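Local coordinates for protein ATP-dependent Clp endopeptidase (Clostridium difficile, PDB 3FES) that probably serves, as the amino-terminal domain of a ClpC-type AAA+ unfoldase, to receive adaptors or substrates for ATP-driven unfolding and degradation by a partner peptidase, at residues 113-118 and 130-135; 59-64 and 123-128. One frame throughout, in Å; residues are numbered along the deposited sequence.

Interaction 1 of 2, residues 113-118 and 130-135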
ATOM      1  N   ALA A 113      -0.456  -0.169  -8.435  1.00 21.45           N
ATOM      2  CA  ALA A 113       0.297   1.079  -8.588  1.00 21.86           C
ATOM      3  C   ALA A 113       1.611   1.068  -7.815  1.00 21.50           C
ATOM      4  O   ALA A 113       2.633   1.557  -8.332  1.00 21.35           O
ATOM      5  CB  ALA A 113      -0.610   2.249  -8.088  1.00 20.93           C
ATOM      6  N   ILE A 114       1.595   0.509  -6.595  1.00 22.24           N
ATOM      7  CA  ILE A 114       2.833   0.351  -5.810  1.00 23.10           C
ATOM      8  C   ILE A 114       3.825  -0.437  -6.649  1.00 24.33           C
ATOM      9  O   ILE A 114       4.969  -0.014  -6.855  1.00 23.40           O
ATOM     10  CB  ILE A 114       2.583  -0.365  -4.456  1.00 23.31           C
ATOM     11  CG1 ILE A 114       1.876   0.605  -3.479  1.00 21.68           C
ATOM     12  CG2 ILE A 114       3.927  -0.763  -3.789  1.00 21.96           C
ATOM     13  CD1 ILE A 114       1.439  -0.086  -2.164  1.00 24.89           C
ATOM     14  N   ILE A 115       3.381  -1.577  -7.146  1.00 25.05           N
ATOM     15  CA  ILE A 115       4.266  -2.465  -7.962  1.00 26.61           C
ATOM     16  C   ILE A 115       4.779  -1.796  -9.238  1.00 27.77           C
ATOM     17  O   ILE A 115       5.998  -1.839  -9.555  1.00 27.18           O
ATOM     18  CB  ILE A 115       3.558  -3.789  -8.256  1.00 26.21           C
ATOM     19  CG1 ILE A 115       3.380  -4.546  -6.942  1.00 27.67           C
ATOM     20  CG2 ILE A 115       4.372  -4.680  -9.295  1.00 28.69           C
ATOM     21  CD1 ILE A 115       2.415  -5.758  -7.030  1.00 28.94           C
ATOM     22  N   GLN A 116       3.873  -1.162  -9.968  1.00 28.93           N
ATOM     23  CA  GLN A 116       4.230  -0.409 -11.163  1.00 31.71           C
ATOM     24  C   GLN A 116       5.225   0.705 -10.939  1.00 32.40           C
ATOM     25  O   GLN A 116       6.113   0.909 -11.786  1.00 32.06           O
ATOM     26  CB  GLN A 116       2.998   0.207 -11.784  1.00 32.04           C
ATOM     27  CG  GLN A 116       2.416  -0.663 -12.811  1.00 39.66           C
ATOM     28  CD  GLN A 116       3.328  -0.776 -13.974  1.00 45.03           C
ATOM     29  OE1 GLN A 116       3.760   0.234 -14.540  1.00 50.21           O
ATOM     30  NE2 GLN A 116       3.681  -2.000 -14.319  1.00 47.40           N
ATOM     31  N   GLU A 117       5.082   1.406  -9.814  1.00 32.82           N
ATOM     32  CA  GLU A 117       5.971   2.532  -9.494  1.00 34.76           C
ATOM     33  C   GLU A 117       7.424   2.035  -9.368  1.00 34.99           C
ATOM     34  O   GLU A 117       8.377   2.714  -9.792  1.00 33.88           O
ATOM     35  CB  GLU A 117       5.481   3.298  -8.246  1.00 34.58           C
ATOM     36  CG  GLU A 117       6.133   4.673  -8.097  1.00 40.03           C
ATOM     37  CD  GLU A 117       7.534   4.582  -7.501  1.00 45.05           C
ATOM     38  OE1 GLU A 117       7.831   3.542  -6.856  1.00 47.19           O
ATOM     39  OE2 GLU A 117       8.346   5.537  -7.660  1.00 47.04           O
ATOM     40  N   GLY A 118       7.581   0.843  -8.804  1.00 35.19           N
ATOM     41  CA  GLY A 118       8.839   0.100  -8.921  1.00 36.20           C
ATOM     42  C   GLY A 118       9.960   0.464  -7.964  1.00 37.23           C
ATOM     43  O   GLY A 118      10.896  -0.291  -7.804  1.00 37.15           O
ATOM     44  N   GLY A 130      11.730 -11.438  -1.730  1.00 25.18           N
ATOM     45  CA  GLY A 130      11.779 -12.280  -2.926  1.00 25.20           C
ATOM     46  C   GLY A 130      10.415 -12.547  -3.556  1.00 25.78           C
ATOM     47  O   GLY A 130      10.263 -13.503  -4.321  1.00 26.17           O
ATOM     48  N   VAL A 131       9.427 -11.713  -3.258  1.00 25.44           N
ATOM     49  CA  VAL A 131       8.088 -11.944  -3.757  1.00 26.61           C
ATOM     50  C   VAL A 131       7.498 -10.836  -4.604  1.00 26.53           C
ATOM     51  O   VAL A 131       6.270 -10.739  -4.699  1.00 26.77           O
ATOM     52  CB  VAL A 131       7.097 -12.233  -2.605  1.00 27.25           C
ATOM     53  CG1 VAL A 131       7.440 -13.578  -1.948  1.00 28.42           C
ATOM     54  CG2 VAL A 131       7.049 -11.082  -1.625  1.00 26.03           C
ATOM     55  N   ASN A 132       8.327  -9.985  -5.200  1.00 26.45           N
ATOM     56  CA  ASN A 132       7.767  -8.904  -6.023  1.00 27.57           C
ATOM     57  C   ASN A 132       6.934  -9.500  -7.191  1.00 26.92           C
ATOM     58  O   ASN A 132       5.765  -9.180  -7.352  1.00 26.37           O
ATOM     59  CB  ASN A 132       8.852  -7.927  -6.539  1.00 28.48           C
ATOM     60  CG  ASN A 132       8.305  -6.491  -6.745  1.00 33.80           C
ATOM     61  OD1 ASN A 132       7.297  -6.284  -7.419  1.00 36.15           O
ATOM     62  ND2 ASN A 132       8.975  -5.496  -6.132  1.00 38.04           N
ATOM     63  N   ASP A 133       7.525 -10.399  -7.975  1.00 26.19           N
ATOM     64  CA  ASP A 133       6.791 -10.885  -9.137  1.00 26.50           C
ATOM     65  C   ASP A 133       5.670 -11.827  -8.722  1.00 25.94           C
ATOM     66  O   ASP A 133       4.692 -11.961  -9.445  1.00 26.07           O
ATOM     67  CB  ASP A 133       7.717 -11.615 -10.130  1.00 27.11           C
ATOM     68  CG  ASP A 133       8.569 -10.648 -10.972  1.00 30.41           C
ATOM     69  OD1 ASP A 133       8.237  -9.436 -11.079  1.00 36.04           O
ATOM     70  OD2 ASP A 133       9.563 -11.118 -11.559  1.00 34.92           O
ATOM     71  N   ARG A 134       5.843 -12.528  -7.597  1.00 24.71           N
ATOM     72  CA  ARG A 134       4.798 -13.426  -7.097  1.00 24.44           C
ATOM     73  C   ARG A 134       3.570 -12.630  -6.638  1.00 23.28           C
ATOM     74  O   ARG A 134       2.427 -13.033  -6.861  1.00 21.71           O
ATOM     75  CB  ARG A 134       5.340 -14.277  -5.965  1.00 24.84           C
ATOM     76  CG  ARG A 134       6.475 -15.182  -6.448  1.00 27.96           C
ATOM     77  CD  ARG A 134       6.524 -16.465  -5.681  1.00 28.69           C
ATOM     78  NE  ARG A 134       5.381 -17.278  -6.051  1.00 27.64           N
ATOM     79  CZ  ARG A 134       5.408 -18.202  -7.002  1.00 29.79           C
ATOM     80  NH1 ARG A 134       6.530 -18.451  -7.672  1.00 29.70           N
ATOM     81  NH2 ARG A 134       4.305 -18.881  -7.283  1.00 29.84           N
ATOM     82  N   THR A 135       3.834 -11.487  -6.022  1.00 22.19           N
ATOM     83  CA  THR A 135       2.758 -10.572  -5.577  1.00 22.42           C
ATOM     84  C   THR A 135       1.995 -10.075  -6.789  1.00 22.35           C
ATOM     85  O   THR A 135       0.764 -10.094  -6.787  1.00 23.86           O
ATOM     86  CB  THR A 135       3.338  -9.402  -4.733  1.00 22.74           C
ATOM     87  OG1 THR A 135       4.011  -9.942  -3.589  1.00 24.34           O
ATOM     88  CG2 THR A 135       2.255  -8.464  -4.258  1.00 22.63           C
TER
HETATM   89  O   HOH W   1       7.797  -3.588  -8.878  1.00 41.00           O
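I115, near the C-terminal end of helix 107-117, reaches across to the first turn of helix 132-142 with both branches of its side chain. The apolar part of the contact is small. CD1 of I115 meets the methyl CG2 of T135 at 3.9 Å, the two side chains crossing at a slant. The other branch, CG2, lies 3.8 Å from OD1 of N132, and here the side chains run past one another in opposite directions.

The polar part is carried by water. One molecule donates to I115 O at 2.6 Å and to N132 OD1 at 3.1 Å, so it ties the last turn of helix 107-117 to the start of helix 132-142; no direct hydrogen bond crosses between segments 113-118 and 130-135. The amide of N132 is held from its other end as well, because ND2 bonds to N127 on helix 120-129.

Within 130-135, V131 O takes two bonds, from T135 N and, at 2.6 Å, from T135 OG1, which arrive on opposite faces of the carbonyl plane. With OG1 beside its own backbone N (chi1 -59°), T135 turns its methyl to I115, and L126 and V51 also pack on this residue. G130 ends helix 120-129 in a Schellman motif and V131 N-caps helix 132-142, a tight turn that brings its first turn against I115 in the helical bundle of the Clp amino-terminal domain.

Interaction 2 of 2, residues 59-64 and 123-128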
ATOM      1  N   GLU A  59       1.357  -8.403   9.297  1.00 33.76           N
ATOM      2  CA  GLU A  59       1.569  -7.044   9.764  1.00 35.48           C
ATOM      3  C   GLU A  59       2.877  -6.892  10.558  1.00 35.27           C
ATOM      4  O   GLU A  59       3.614  -5.915  10.371  1.00 35.24           O
ATOM      5  CB  GLU A  59       0.416  -6.603  10.654  1.00 36.42           C
ATOM      6  CG  GLU A  59      -0.936  -6.803  10.073  1.00 39.31           C
ATOM      7  CD  GLU A  59      -1.988  -6.229  10.988  1.00 45.12           C
ATOM      8  OE1 GLU A  59      -1.592  -5.565  11.979  1.00 47.24           O
ATOM      9  OE2 GLU A  59      -3.198  -6.433  10.714  1.00 47.62           O
ATOM     10  N   ALA A  60       3.157  -7.856  11.445  1.00 34.89           N
ATOM     11  CA  ALA A  60       4.365  -7.833  12.266  1.00 34.35           C
ATOM     12  C   ALA A  60       5.629  -7.849  11.416  1.00 34.30           C
ATOM     13  O   ALA A  60       6.559  -7.090  11.686  1.00 35.38           O
ATOM     14  CB  ALA A  60       4.371  -9.001  13.283  1.00 34.33           C
ATOM     15  N   TYR A  61       5.658  -8.675  10.373  1.00 33.10           N
ATOM     16  CA  TYR A  61       6.829  -8.708   9.490  1.00 32.72           C
ATOM     17  C   TYR A  61       7.059  -7.361   8.797  1.00 32.68           C
ATOM     18  O   TYR A  61       8.165  -6.813   8.827  1.00 32.86           O
ATOM     19  CB  TYR A  61       6.717  -9.813   8.446  1.00 32.81           C
ATOM     20  CG  TYR A  61       7.825  -9.774   7.419  1.00 33.21           C
ATOM     21  CD1 TYR A  61       9.015 -10.479   7.616  1.00 34.51           C
ATOM     22  CD2 TYR A  61       7.697  -9.016   6.258  1.00 34.61           C
ATOM     23  CE1 TYR A  61      10.046 -10.437   6.667  1.00 35.79           C
ATOM     24  CE2 TYR A  61       8.722  -8.967   5.299  1.00 33.70           C
ATOM     25  CZ  TYR A  61       9.884  -9.673   5.508  1.00 35.58           C
ATOM     26  OH  TYR A  61      10.886  -9.623   4.562  1.00 35.01           O
ATOM     27  N   LEU A  62       6.017  -6.831   8.170  1.00 32.84           N
ATOM     28  CA  LEU A  62       6.147  -5.550   7.456  1.00 32.93           C
ATOM     29  C   LEU A  62       6.598  -4.404   8.348  1.00 32.65           C
ATOM     30  O   LEU A  62       7.519  -3.658   8.006  1.00 31.98           O
ATOM     31  CB  LEU A  62       4.828  -5.176   6.793  1.00 32.91           C
ATOM     32  CG  LEU A  62       4.406  -5.936   5.547  1.00 35.99           C
ATOM     33  CD1 LEU A  62       3.133  -5.228   5.007  1.00 36.21           C
ATOM     34  CD2 LEU A  62       5.525  -5.921   4.502  1.00 35.04           C
ATOM     35  N   GLU A  63       5.918  -4.259   9.477  1.00 32.96           N
ATOM     36  CA  GLU A  63       6.324  -3.316  10.511  1.00 33.73           C
ATOM     37  C   GLU A  63       7.770  -3.454  10.952  1.00 33.17           C
ATOM     38  O   GLU A  63       8.483  -2.453  11.033  1.00 33.90           O
ATOM     39  CB  GLU A  63       5.449  -3.455  11.726  1.00 34.60           C
ATOM     40  CG  GLU A  63       4.434  -2.398  11.834  1.00 38.22           C
ATOM     41  CD  GLU A  63       3.729  -2.442  13.158  1.00 44.92           C
ATOM     42  OE1 GLU A  63       3.538  -1.353  13.746  1.00 46.36           O
ATOM     43  OE2 GLU A  63       3.369  -3.565  13.611  1.00 46.36           O
ATOM     44  N   GLY A  64       8.201  -4.681  11.244  1.00 33.05           N
ATOM     45  CA  GLY A  64       9.598  -4.934  11.629  1.00 31.84           C
ATOM     46  C   GLY A  64      10.580  -4.468  10.567  1.00 31.67           C
ATOM     47  O   GLY A  64      11.593  -3.835  10.882  1.00 30.75           O
ATOM     48  N   ASN A 123       8.622  -1.406  -2.450  1.00 25.63           N
ATOM     49  CA  ASN A 123       9.230  -2.353  -3.410  1.00 26.58           C
ATOM     50  C   ASN A 123      10.514  -2.982  -2.878  1.00 25.99           C
ATOM     51  O   ASN A 123      10.784  -4.159  -3.166  1.00 26.14           O
ATOM     52  CB  ASN A 123       9.402  -1.711  -4.789  1.00 26.27           C
ATOM     53  CG  ASN A 123       8.043  -1.568  -5.517  1.00 29.84           C
ATOM     54  OD1 ASN A 123       7.631  -0.476  -5.872  1.00 33.34           O
ATOM     55  ND2 ASN A 123       7.341  -2.668  -5.675  1.00 27.31           N
ATOM     56  N   LYS A 124      11.290  -2.221  -2.102  0.50 25.88           N
ATOM     57  CA  LYS A 124      12.507  -2.767  -1.479  0.50 26.01           C
ATOM     58  C   LYS A 124      12.160  -3.933  -0.557  0.50 25.20           C
ATOM     59  O   LYS A 124      12.855  -4.939  -0.525  0.50 23.71           O
ATOM     60  CB  LYS A 124      13.300  -1.683  -0.725  0.50 26.00           C
ATOM     61  CG  LYS A 124      14.137  -0.829  -1.650  0.50 27.06           C
ATOM     62  CD  LYS A 124      14.899   0.260  -0.917  0.50 28.31           C
ATOM     63  CE  LYS A 124      15.588   1.155  -1.920  0.50 29.25           C
ATOM     64  NZ  LYS A 124      16.421   2.193  -1.272  0.50 29.84           N
ATOM     65  N   ILE A 125      11.061  -3.792   0.174  1.00 24.22           N
ATOM     66  CA  ILE A 125      10.607  -4.844   1.068  1.00 24.63           C
ATOM     67  C   ILE A 125      10.095  -6.048   0.263  1.00 23.45           C
ATOM     68  O   ILE A 125      10.413  -7.178   0.597  1.00 22.87           O
ATOM     69  CB  ILE A 125       9.499  -4.338   2.036  1.00 24.88           C
ATOM     70  CG1 ILE A 125      10.089  -3.311   3.031  1.00 26.89           C
ATOM     71  CG2 ILE A 125       8.807  -5.550   2.744  1.00 27.10           C
ATOM     72  CD1 ILE A 125       9.038  -2.567   3.880  1.00 30.02           C
ATOM     73  N   LEU A 126       9.298  -5.810  -0.781  1.00 23.39           N
ATOM     74  CA  LEU A 126       8.850  -6.929  -1.634  1.00 23.66           C
ATOM     75  C   LEU A 126      10.063  -7.659  -2.252  1.00 23.76           C
ATOM     76  O   LEU A 126      10.122  -8.895  -2.287  1.00 23.05           O
ATOM     77  CB  LEU A 126       7.930  -6.440  -2.739  1.00 22.87           C
ATOM     78  CG  LEU A 126       6.625  -5.829  -2.203  1.00 25.86           C
ATOM     79  CD1 LEU A 126       5.918  -5.146  -3.358  1.00 27.80           C
ATOM     80  CD2 LEU A 126       5.760  -6.924  -1.631  1.00 26.87           C
ATOM     81  N   ASN A 127      11.019  -6.882  -2.734  1.00 24.26           N
ATOM     82  CA  ASN A 127      12.208  -7.468  -3.351  1.00 25.50           C
ATOM     83  C   ASN A 127      13.044  -8.260  -2.360  1.00 26.13           C
ATOM     84  O   ASN A 127      13.546  -9.352  -2.679  1.00 26.45           O
ATOM     85  CB  ASN A 127      13.071  -6.363  -3.973  1.00 25.85           C
ATOM     86  CG  ASN A 127      12.400  -5.715  -5.171  1.00 30.17           C
ATOM     87  OD1 ASN A 127      11.472  -6.270  -5.737  1.00 34.54           O
ATOM     88  ND2 ASN A 127      12.861  -4.527  -5.551  1.00 33.88           N
ATOM     89  N   TYR A 128      13.217  -7.696  -1.166  1.00 27.09           N
ATOM     90  CA  TYR A 128      14.014  -8.325  -0.094  1.00 28.00           C
ATOM     91  C   TYR A 128      13.421  -9.685   0.268  1.00 26.75           C
ATOM     92  O   TYR A 128      14.151 -10.696   0.425  1.00 25.37           O
ATOM     93  CB  TYR A 128      14.050  -7.393   1.145  1.00 29.33           C
ATOM     94  CG  TYR A 128      14.911  -7.917   2.273  1.00 34.82           C
ATOM     95  CD1 TYR A 128      16.264  -7.569   2.364  1.00 39.47           C
ATOM     96  CD2 TYR A 128      14.372  -8.769   3.253  1.00 38.90           C
ATOM     97  CE1 TYR A 128      17.071  -8.063   3.400  1.00 41.91           C
ATOM     98  CE2 TYR A 128      15.170  -9.272   4.289  1.00 41.48           C
ATOM     99  CZ  TYR A 128      16.508  -8.909   4.349  1.00 42.26           C
ATOM    100  OH  TYR A 128      17.284  -9.391   5.367  1.00 45.76           O
TER
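Helices 59-70 and 120-129 pass each other at a steep angle, the short segments 59-64 and 123-128 having axes 11.4 Å apart at closest approach and N-to-C directions 116° apart, with L62 and I125 as the nearest CA pair.

I125 points at the other helix and does most of the touching with its CG2 methyl, which stands anti to the backbone N (chi1 -68° for the CG1 branch). That methyl meets CD2 of L62 at 3.7 Å, and it also approaches CE2 of Y61 at 4.3 Å, coming in obliquely to the ring. I66 and M69, farther along helix 59-70, pack on I125 too, while L38 and L41 of helix 33-43 touch L62.

Farther out, the two tyrosines meet without stacking. The hydroxyl oxygen of Y61 lies at the edge of the Y128 ring, near its plane, with OH 3.8 Å from CD2. The Y128 ring also makes a cation-pi contact with K65.

No hydrogen bond crosses between the two segments. Their adhesion therefore rests on van der Waals packing and the burial of apolar surface, with the L62-I125 pair at its buried centre and the tyrosines adding a large share on the more exposed side.

Helix 120-129 joins the two contacts: it follows helix 107-117 and precedes helix 132-142, the two elements of interaction 1, and itself supplies one side of interaction 2. L126 turns to helix 132-142, touching N132 and T135, whereas I125 faces helix 59-70. A probable hydrogen bond from V131 N to L126 O also connects 130-135 to 123-128, and so interaction 1 to interaction 2. Both contacts are partly buried. Interaction 1 stays between helices close in sequence, separated by 120-129, and relies on a bridging water beside a little apolar packing; interaction 2 joins the two Clp amino-terminal sequence motifs, with a buried aliphatic centre and aromatic groups toward the surface.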